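Non-structural maintenance of chromosomes element 1 homolog (Xenopus laevis, PDB 7DG2) probably acts as a RING-type E3 ubiquitin ligase that works with a MAGE-family partner within the SMC5-SMC6 complex, which serves DNA repair. Local coordinates at residues S17-M21 / H162-M167. Sequence-based numbering, arbitrary orientation.
Sequences SHGIM and HTRCIM. With ACT (acetate ion), chain D.
I20 and R164 bring the two backbones together, their CA atoms 6.0 Å apart, where strand 20-22, an outer strand of the chain's three-stranded antiparallel sheet, meets the N-capped first turn of helix 163-176. Both segments lie in the Nse1 family region. Helix 6-18 ends at H18, G19 turns the chain with positive phi (78°), which favours glycine, and the strand then pairs with strand 75-81. Across the contact, H162 is the N-cap residue; its ring nitrogen ND1 accepts from R164 N at 2.9 Å, almost straight (173°) and in the ring plane, which fixes the imidazole. Beta-branched I20 is at home in extended backbone, and its branches reach different partners. CD1 comes within 3.4 Å of R164 N because CG1 points away from the backbone N (chi1 179°), and also touches the methyl of T163 and the sulfur of M167; CG2 meets H162 CE1 obliquely at 3.8 Å. Flexible, unbranched M167 bends at its thioether to border this apolar patch. R164 runs extended past I20, and its guanidinium also makes a cation-pi contact with W151. G19, lacking a side chain, lets its CA sit over the guanidinium centre, 3.8 Å above the plane; at the edge, R164 NH1 donates to O of an acetate, probably from the crystallisation liquor, at 2.9 Å.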
loop_
_atom_site.group_PDB
_atom_site.type_symbol
_atom_site.label_atom_id
_atom_site.label_comp_id
_atom_site.label_asym_id
_atom_site.label_seq_id
_atom_site.Cartn_x
_atom_site.Cartn_y
_atom_site.Cartn_z
ATOM N N SER A 17 -1.684 0.669 5.376
ATOM C CA SER A 17 -0.556 -0.073 4.832
ATOM C C SER A 17 -0.853 -1.559 4.750
ATOM O O SER A 17 -0.345 -2.236 3.851
ATOM C CB SER A 17 0.712 0.164 5.659
ATOM O OG SER A 17 0.696 -0.562 6.868
ATOM N N HIS A 18 -1.691 -2.068 5.654
ATOM C CA HIS A 18 -2.042 -3.484 5.654
ATOM C C HIS A 18 -3.296 -3.800 4.853
ATOM O O HIS A 18 -3.469 -4.956 4.424
ATOM C CB HIS A 18 -2.244 -3.963 7.091
ATOM C CG HIS A 18 -0.967 -4.136 7.844
ATOM N ND1 HIS A 18 -0.138 -5.217 7.647
ATOM C CD2 HIS A 18 -0.372 -3.365 8.785
ATOM C CE1 HIS A 18 0.913 -5.111 8.443
ATOM N NE2 HIS A 18 0.790 -4.000 9.151
ATOM N N GLY A 19 -4.186 -2.834 4.686
ATOM C CA GLY A 19 -5.486 -3.051 4.045
ATOM C C GLY A 19 -6.484 -3.708 4.971
ATOM O O GLY A 19 -7.609 -3.220 5.122
ATOM N N ILE A 20 -6.075 -4.786 5.634
ATOM C CA ILE A 20 -6.937 -5.567 6.512
ATOM C C ILE A 20 -6.089 -6.104 7.658
ATOM O O ILE A 20 -4.905 -6.407 7.479
ATOM C CB ILE A 20 -7.624 -6.706 5.724
ATOM C CG1 ILE A 20 -8.509 -7.544 6.650
ATOM C CG2 ILE A 20 -6.578 -7.572 5.048
ATOM C CD1 ILE A 20 -9.530 -8.428 5.882
ATOM N N MET A 21 -6.683 -6.188 8.847
ATOM C CA MET A 21 -5.990 -6.686 10.030
ATOM C C MET A 21 -6.953 -7.503 10.880
ATOM O O MET A 21 -8.125 -7.147 11.003
ATOM C CB MET A 21 -5.410 -5.534 10.875
ATOM C CG MET A 21 -4.364 -4.681 10.145
ATOM S SD MET A 21 -3.647 -3.437 11.245
ATOM C CE MET A 21 -3.557 -4.437 12.750
ATOM N N HIS A 162 -10.192 -13.042 -0.869
ATOM C CA HIS A 162 -9.756 -12.722 0.486
ATOM C C HIS A 162 -10.910 -12.110 1.275
ATOM O O HIS A 162 -11.822 -11.505 0.706
ATOM C CB HIS A 162 -8.566 -11.741 0.436
ATOM C CG HIS A 162 -7.774 -11.672 1.711
ATOM N ND1 HIS A 162 -8.203 -10.978 2.825
ATOM C CD2 HIS A 162 -6.577 -12.209 2.042
ATOM C CE1 HIS A 162 -7.308 -11.100 3.789
ATOM N NE2 HIS A 162 -6.317 -11.851 3.342
ATOM N N THR A 163 -10.865 -12.262 2.604
ATOM C CA THR A 163 -11.824 -11.550 3.448
ATOM C C THR A 163 -11.871 -10.064 3.101
ATOM O O THR A 163 -12.947 -9.467 3.035
ATOM C CB THR A 163 -11.465 -11.745 4.919
ATOM O OG1 THR A 163 -11.466 -13.146 5.215
ATOM C CG2 THR A 163 -12.474 -11.036 5.815
ATOM N N ARG A 164 -10.708 -9.460 2.854
ATOM C CA ARG A 164 -10.668 -8.048 2.474
ATOM C C ARG A 164 -11.509 -7.781 1.237
ATOM O O ARG A 164 -12.226 -6.775 1.158
ATOM C CB ARG A 164 -9.229 -7.620 2.211
ATOM C CG ARG A 164 -9.127 -6.123 1.867
ATOM C CD ARG A 164 -7.895 -5.833 1.042
ATOM N NE ARG A 164 -7.656 -4.401 0.850
ATOM C CZ ARG A 164 -6.489 -3.916 0.438
ATOM N NH1 ARG A 164 -5.479 -4.737 0.197
ATOM N NH2 ARG A 164 -6.319 -2.613 0.282
ATOM N N CYS A 165 -11.425 -8.677 0.248
ATOM C CA CYS A 165 -12.167 -8.489 -0.988
ATOM C C CYS A 165 -13.670 -8.600 -0.752
ATOM O O CYS A 165 -14.446 -7.787 -1.258
ATOM C CB CYS A 165 -11.698 -9.518 -2.008
ATOM S SG CYS A 165 -12.399 -9.243 -3.648
ATOM N N ILE A 166 -14.099 -9.608 0.015
ATOM C CA ILE A 166 -15.522 -9.745 0.314
ATOM C C ILE A 166 -16.034 -8.528 1.082
ATOM O O ILE A 166 -17.129 -8.014 0.808
ATOM C CB ILE A 166 -15.771 -11.053 1.086
ATOM C CG1 ILE A 166 -15.235 -12.234 0.284
ATOM C CG2 ILE A 166 -17.251 -11.193 1.419
ATOM C CD1 ILE A 166 -15.144 -13.551 1.097
ATOM N N MET A 167 -15.248 -8.037 2.043
ATOM C CA MET A 167 -15.675 -6.882 2.827
ATOM C C MET A 167 -15.867 -5.659 1.943
ATOM O O MET A 167 -16.883 -4.959 2.043
ATOM C CB MET A 167 -14.666 -6.604 3.938
ATOM C CG MET A 167 -14.713 -7.643 5.075
ATOM S SD MET A 167 -13.436 -7.469 6.327
ATOM C CE MET A 167 -13.919 -5.919 7.106
HETATM C C ACT D . -2.594 -2.962 0.351
HETATM O O ACT D . -3.068 -3.355 -0.773
HETATM O OXT ACT D . -2.754 -1.841 0.932
HETATM C CH3 ACT D . -1.713 -4.020 1.109
#